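Local coordinates for PUM-HD domain-containing protein (Caenorhabditis elegans, PDB 7CGF), which probably binds the 3'-untranslated regions of messenger RNAs through its Pumilio-type PUF repeat domain, which is captured here in complex with RNA, at residues A[99-111]-A[130-144]. The protein carries 2 engineered substitutions. Residues are numbered along the deposited sequence; the frame is centred on the assembly and turned at random.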
loop_
_atom_site.group_PDB
_atom_site.type_symbol
_atom_site.label_atom_id
_atom_site.label_comp_id
_atom_site.label_asym_id
_atom_site.label_seq_id
_atom_site.Cartn_x
_atom_site.Cartn_y
_atom_site.Cartn_z
ATOM N N TRP A 99 -21.879 7.015 15.199
ATOM C CA TRP A 99 -20.527 7.342 14.746
ATOM C C TRP A 99 -19.954 8.538 15.496
ATOM O O TRP A 99 -18.802 8.507 15.948
ATOM C CB TRP A 99 -20.530 7.633 13.252
ATOM C CG TRP A 99 -20.726 6.465 12.361
ATOM C CD1 TRP A 99 -20.773 5.141 12.704
ATOM C CD2 TRP A 99 -20.904 6.523 10.952
ATOM N NE1 TRP A 99 -20.964 4.371 11.580
ATOM C CE2 TRP A 99 -21.042 5.195 10.491
ATOM C CE3 TRP A 99 -20.965 7.574 10.030
ATOM C CZ2 TRP A 99 -21.239 4.889 9.146
ATOM C CZ3 TRP A 99 -21.154 7.273 8.701
ATOM C CH2 TRP A 99 -21.282 5.936 8.266
ATOM N N ALA A 100 -20.732 9.620 15.616
ATOM C CA ALA A 100 -20.191 10.830 16.226
ATOM C C ALA A 100 -19.870 10.615 17.702
ATOM O O ALA A 100 -18.812 11.042 18.177
ATOM C CB ALA A 100 -21.159 11.998 16.040
ATOM N N ARG A 101 -20.759 9.941 18.441
ATOM C CA ARG A 101 -20.494 9.672 19.848
ATOM C C ARG A 101 -19.280 8.772 20.019
ATOM O O ARG A 101 -18.504 8.942 20.967
ATOM C CB ARG A 101 -21.711 9.036 20.521
ATOM C CG ARG A 101 -22.855 9.999 20.784
ATOM C CD ARG A 101 -24.042 9.250 21.396
ATOM N NE ARG A 101 -23.683 8.608 22.660
ATOM C CZ ARG A 101 -24.448 7.718 23.289
ATOM N NH1 ARG A 101 -24.041 7.177 24.435
ATOM N NH2 ARG A 101 -25.615 7.360 22.761
ATOM N N LEU A 102 -19.093 7.817 19.104
ATOM C CA LEU A 102 -17.965 6.900 19.236
ATOM C C LEU A 102 -16.648 7.595 18.894
ATOM O O LEU A 102 -15.633 7.367 19.560
ATOM C CB LEU A 102 -18.193 5.662 18.360
ATOM C CG LEU A 102 -17.194 4.521 18.550
ATOM C CD1 LEU A 102 -17.096 4.138 20.011
ATOM C CD2 LEU A 102 -17.557 3.330 17.681
ATOM N N VAL A 103 -16.641 8.450 17.864
ATOM C CA VAL A 103 -15.455 9.268 17.607
ATOM C C VAL A 103 -15.131 10.135 18.821
ATOM O O VAL A 103 -13.970 10.235 19.233
ATOM C CB VAL A 103 -15.639 10.118 16.336
ATOM C CG1 VAL A 103 -14.479 11.124 16.212
ATOM C CG2 VAL A 103 -15.695 9.243 15.102
ATOM N N ASP A 104 -16.156 10.744 19.444
ATOM C CA ASP A 104 -15.905 11.553 20.641
ATOM C C ASP A 104 -15.238 10.738 21.739
ATOM O O ASP A 104 -14.440 11.276 22.520
ATOM C CB ASP A 104 -17.211 12.136 21.194
ATOM C CG ASP A 104 -17.692 13.365 20.444
ATOM O OD1 ASP A 104 -16.876 14.090 19.837
ATOM O OD2 ASP A 104 -18.917 13.620 20.491
ATOM N N ALA A 105 -15.585 9.453 21.842
ATOM C CA ALA A 105 -15.073 8.607 22.907
ATOM C C ALA A 105 -13.614 8.239 22.716
ATOM O O ALA A 105 -12.938 7.906 23.696
ATOM C CB ALA A 105 -15.899 7.324 23.005
ATOM N N ILE A 106 -13.113 8.271 21.487
ATOM C CA ILE A 106 -11.736 7.858 21.220
ATOM C C ILE A 106 -10.853 8.994 20.767
ATOM O O ILE A 106 -9.639 8.784 20.643
ATOM C CB ILE A 106 -11.670 6.725 20.174
ATOM C CG1 ILE A 106 -12.176 7.236 18.819
ATOM C CG2 ILE A 106 -12.423 5.484 20.675
ATOM C CD1 ILE A 106 -11.977 6.261 17.646
ATOM N N ILE A 107 -11.406 10.184 20.518
ATOM C CA ILE A 107 -10.659 11.181 19.754
ATOM C C ILE A 107 -9.418 11.631 20.515
ATOM O O ILE A 107 -8.351 11.838 19.918
ATOM C CB ILE A 107 -11.566 12.365 19.368
ATOM C CG1 ILE A 107 -10.856 13.266 18.351
ATOM C CG2 ILE A 107 -12.006 13.174 20.585
ATOM C CD1 ILE A 107 -10.487 12.559 17.052
ATOM N N ASP A 108 -9.518 11.766 21.842
ATOM C CA ASP A 108 -8.416 12.363 22.592
ATOM C C ASP A 108 -7.160 11.502 22.581
ATOM O O ASP A 108 -6.059 12.039 22.746
ATOM C CB ASP A 108 -8.836 12.639 24.040
ATOM C CG ASP A 108 -9.893 13.730 24.156
ATOM O OD1 ASP A 108 -10.070 14.519 23.205
ATOM O OD2 ASP A 108 -10.549 13.797 25.219
ATOM N N ARG A 109 -7.286 10.190 22.373
ATOM C CA ARG A 109 -6.133 9.299 22.348
ATOM C C ARG A 109 -5.842 8.731 20.966
ATOM O O ARG A 109 -5.051 7.784 20.855
ATOM C CB ARG A 109 -6.326 8.159 23.348
ATOM C CG ARG A 109 -6.351 8.644 24.786
ATOM C CD ARG A 109 -6.056 7.540 25.775
ATOM N NE ARG A 109 -5.998 8.082 27.128
ATOM C CZ ARG A 109 -5.836 7.363 28.236
ATOM N NH1 ARG A 109 -5.709 6.041 28.174
ATOM N NH2 ARG A 109 -5.797 7.976 29.413
ATOM N N VAL A 110 -6.452 9.277 19.918
ATOM C CA VAL A 110 -6.128 8.882 18.547
ATOM C C VAL A 110 -4.622 8.953 18.307
ATOM O O VAL A 110 -4.077 8.049 17.657
ATOM C CB VAL A 110 -6.909 9.721 17.518
ATOM C CG1 VAL A 110 -6.245 9.692 16.147
ATOM C CG2 VAL A 110 -8.351 9.210 17.407
ATOM N N PRO A 111 -3.897 9.969 18.792
ATOM C CA PRO A 111 -2.449 9.995 18.528
ATOM C C PRO A 111 -1.694 8.810 19.114
ATOM O O PRO A 111 -0.622 8.467 18.599
ATOM C CB PRO A 111 -2.007 11.327 19.152
ATOM C CG PRO A 111 -3.209 12.188 19.045
ATOM C CD PRO A 111 -4.331 11.231 19.417
ATOM N N ILE A 130 -16.929 6.315 7.908
ATOM C CA ILE A 130 -17.658 7.471 8.420
ATOM C C ILE A 130 -17.631 8.654 7.461
ATOM O O ILE A 130 -16.836 8.708 6.513
ATOM C CB ILE A 130 -17.134 7.894 9.804
ATOM C CG1 ILE A 130 -15.726 8.506 9.701
ATOM C CG2 ILE A 130 -17.202 6.720 10.777
ATOM C CD1 ILE A 130 -15.015 8.688 11.051
ATOM N N ASN A 131 -18.509 9.618 7.718
ATOM C CA ASN A 131 -18.650 10.776 6.846
ATOM C C ASN A 131 -17.453 11.722 6.977
ATOM O O ASN A 131 -16.673 11.668 7.931
ATOM C CB ASN A 131 -19.951 11.512 7.169
ATOM C CG ASN A 131 -20.088 11.807 8.640
ATOM O OD1 ASN A 131 -19.416 12.688 9.174
ATOM N ND2 ASN A 131 -20.942 11.053 9.314
ATOM N N GLU A 132 -17.333 12.620 5.999
ATOM C CA GLU A 132 -16.127 13.438 5.892
ATOM C C GLU A 132 -15.854 14.321 7.110
ATOM O O GLU A 132 -14.685 14.388 7.529
ATOM C CB GLU A 132 -16.206 14.272 4.612
ATOM C CG GLU A 132 -14.942 15.023 4.291
ATOM C CD GLU A 132 -15.086 15.775 2.999
ATOM O OE1 GLU A 132 -15.640 16.902 3.025
ATOM O OE2 GLU A 132 -14.691 15.212 1.964
ATOM N N PRO A 133 -16.832 15.021 7.709
ATOM C CA PRO A 133 -16.530 15.789 8.927
ATOM C C PRO A 133 -15.913 14.975 10.049
ATOM O O PRO A 133 -15.051 15.479 10.772
ATOM C CB PRO A 133 -17.908 16.340 9.327
ATOM C CG PRO A 133 -18.608 16.489 8.031
ATOM C CD PRO A 133 -18.205 15.290 7.233
ATOM N N LEU A 134 -16.357 13.733 10.240
ATOM C CA LEU A 134 -15.751 12.904 11.269
ATOM C C LEU A 134 -14.369 12.414 10.848
ATOM O O LEU A 134 -13.474 12.290 11.692
ATOM C CB LEU A 134 -16.668 11.723 11.589
ATOM C CG LEU A 134 -17.996 12.115 12.246
ATOM C CD1 LEU A 134 -18.828 10.889 12.546
ATOM C CD2 LEU A 134 -17.731 12.909 13.514
ATOM N N GLN A 135 -14.175 12.117 9.565
ATOM C CA GLN A 135 -12.829 11.793 9.092
ATOM C C GLN A 135 -11.860 12.928 9.388
ATOM O O GLN A 135 -10.749 12.703 9.875
ATOM C CB GLN A 135 -12.843 11.510 7.595
ATOM C CG GLN A 135 -13.546 10.250 7.156
ATOM C CD GLN A 135 -13.609 10.167 5.639
ATOM O OE1 GLN A 135 -13.900 11.163 4.967
ATOM N NE2 GLN A 135 -13.301 8.997 5.088
ATOM N N ILE A 136 -12.262 14.161 9.072
ATOM C CA ILE A 136 -11.397 15.315 9.301
ATOM C C ILE A 136 -11.066 15.455 10.779
ATOM O O ILE A 136 -9.943 15.821 11.153
ATOM C CB ILE A 136 -12.069 16.587 8.747
ATOM C CG1 ILE A 136 -12.177 16.518 7.228
ATOM C CG2 ILE A 136 -11.302 17.823 9.165
ATOM C CD1 ILE A 136 -13.043 17.623 6.636
ATOM N N LYS A 137 -12.037 15.161 11.650
ATOM C CA LYS A 137 -11.800 15.235 13.085
ATOM C C LYS A 137 -10.721 14.246 13.515
ATOM O O LYS A 137 -9.822 14.590 14.292
ATOM C CB LYS A 137 -13.117 14.986 13.829
ATOM C CG LYS A 137 -13.050 15.242 15.318
ATOM C CD LYS A 137 -14.428 15.185 15.982
ATOM C CE LYS A 137 -14.272 15.216 17.495
ATOM N NZ LYS A 137 -15.565 15.121 18.223
ATOM N N ILE A 138 -10.778 13.017 12.998
ATOM C CA ILE A 138 -9.737 12.031 13.300
ATOM C C ILE A 138 -8.384 12.501 12.776
ATOM O O ILE A 138 -7.365 12.419 13.477
ATOM C CB ILE A 138 -10.123 10.654 12.731
ATOM C CG1 ILE A 138 -11.311 10.098 13.517
ATOM C CG2 ILE A 138 -8.934 9.691 12.782
ATOM C CD1 ILE A 138 -11.740 8.723 13.046
ATOM N N LEU A 139 -8.345 12.986 11.532
ATOM C CA LEU A 139 -7.076 13.415 10.951
ATOM C C LEU A 139 -6.477 14.585 11.717
ATOM O O LEU A 139 -5.248 14.710 11.795
ATOM C CB LEU A 139 -7.263 13.801 9.484
ATOM C CG LEU A 139 -7.566 12.651 8.531
ATOM C CD1 LEU A 139 -7.614 13.135 7.087
ATOM C CD2 LEU A 139 -6.531 11.567 8.716
ATOM N N SER A 140 -7.323 15.442 12.293
ATOM C CA SER A 140 -6.824 16.582 13.059
ATOM C C SER A 140 -5.967 16.134 14.240
ATOM O O SER A 140 -5.082 16.877 14.686
ATOM C CB SER A 140 -7.995 17.450 13.525
ATOM O OG SER A 140 -8.581 16.912 14.704
ATOM N N GLN A 141 -6.199 14.922 14.745
ATOM C CA GLN A 141 -5.349 14.344 15.781
ATOM C C GLN A 141 -4.124 13.659 15.189
ATOM O O GLN A 141 -3.022 13.763 15.743
ATOM C CB GLN A 141 -6.161 13.351 16.614
ATOM C CG GLN A 141 -7.087 14.033 17.597
ATOM C CD GLN A 141 -6.328 14.534 18.812
ATOM O OE1 GLN A 141 -5.522 15.452 18.719
ATOM N NE2 GLN A 141 -6.569 13.909 19.964
ATOM N N ILE A 142 -4.298 12.948 14.071
ATOM C CA ILE A 142 -3.169 12.345 13.364
ATOM C C ILE A 142 -2.128 13.403 13.020
ATOM O O ILE A 142 -0.922 13.111 12.982
ATOM C CB ILE A 142 -3.682 11.593 12.112
ATOM C CG1 ILE A 142 -4.542 10.391 12.534
ATOM C CG2 ILE A 142 -2.540 11.127 11.228
ATOM C CD1 ILE A 142 -3.789 9.331 13.292
ATOM N N ARG A 143 -2.577 14.648 12.809
ATOM C CA ARG A 143 -1.690 15.771 12.506
ATOM C C ARG A 143 -0.537 15.864 13.497
ATOM O O ARG A 143 0.600 16.186 13.123
ATOM C CB ARG A 143 -2.502 17.069 12.535
ATOM C CG ARG A 143 -2.535 17.855 11.254
ATOM C CD ARG A 143 -3.426 19.083 11.412
ATOM N NE ARG A 143 -4.367 19.180 10.299
ATOM C CZ ARG A 143 -4.101 19.813 9.162
ATOM N NH1 ARG A 143 -5.004 19.842 8.185
ATOM N NH2 ARG A 143 -2.928 20.417 9.010
ATOM N N HIS A 144 -0.814 15.579 14.770
ATOM C CA HIS A 144 0.166 15.779 15.829
ATOM C C HIS A 144 1.295 14.763 15.805
ATOM O O HIS A 144 2.332 15.006 16.437
ATOM C CB HIS A 144 -0.525 15.734 17.194
ATOM C CG HIS A 144 -1.604 16.751 17.338
ATOM N ND1 HIS A 144 -2.871 16.441 17.781
ATOM C CD2 HIS A 144 -1.611 18.076 17.067
ATOM C CE1 HIS A 144 -3.608 17.536 17.794
ATOM N NE2 HIS A 144 -2.870 18.539 17.356
HETATM O O HOH W 1 -17.569 13.408 16.954
#
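Trp99 packs on Ile130, in the turn leading into helix 132-142 of the Pumilio (PUF) repeat solenoid. Helices 99-106 and 132-142 are almost parallel (3°), their axes 10.8 Å apart. Their contact is structural packing, at its nearest atom about 12 Å from the bound RNA. The tight part is mostly apolar. Ile130 CA makes a CH-pi contact over one face of the Trp99 six-membered ring, 3.8 Å from its centroid. Ile130 CG2 lies over the indole near CD2 and CG. Asn131 ND2, the polar exception, meets the ring edge in plane. Leu134 CD1 touches Trp99 CB at 3.7 Å. Val103, Ile107 and Val110 pack on Ile138, which also touches helix 119-129. The looser, solvent side is polar. Lys137 extends past Val103 to Asp104 in a doubtful salt bridge, and a water links Lys137 NZ to Ala100 O. Gln141, closely packed, bends at chi2 (-78°), turning its amide to the 99-111 backbone. Gln141 NE2 donates to Ile107 O at 2.7 Å, nearly straight at 175°, and lies 3.5 Å from Pro111 CD. Replacement by alanine would probably cost Ile107 O this donor and open a gap beside Pro111. Val110 N reaches Ile107 O from the opposite face of the carbonyl plane.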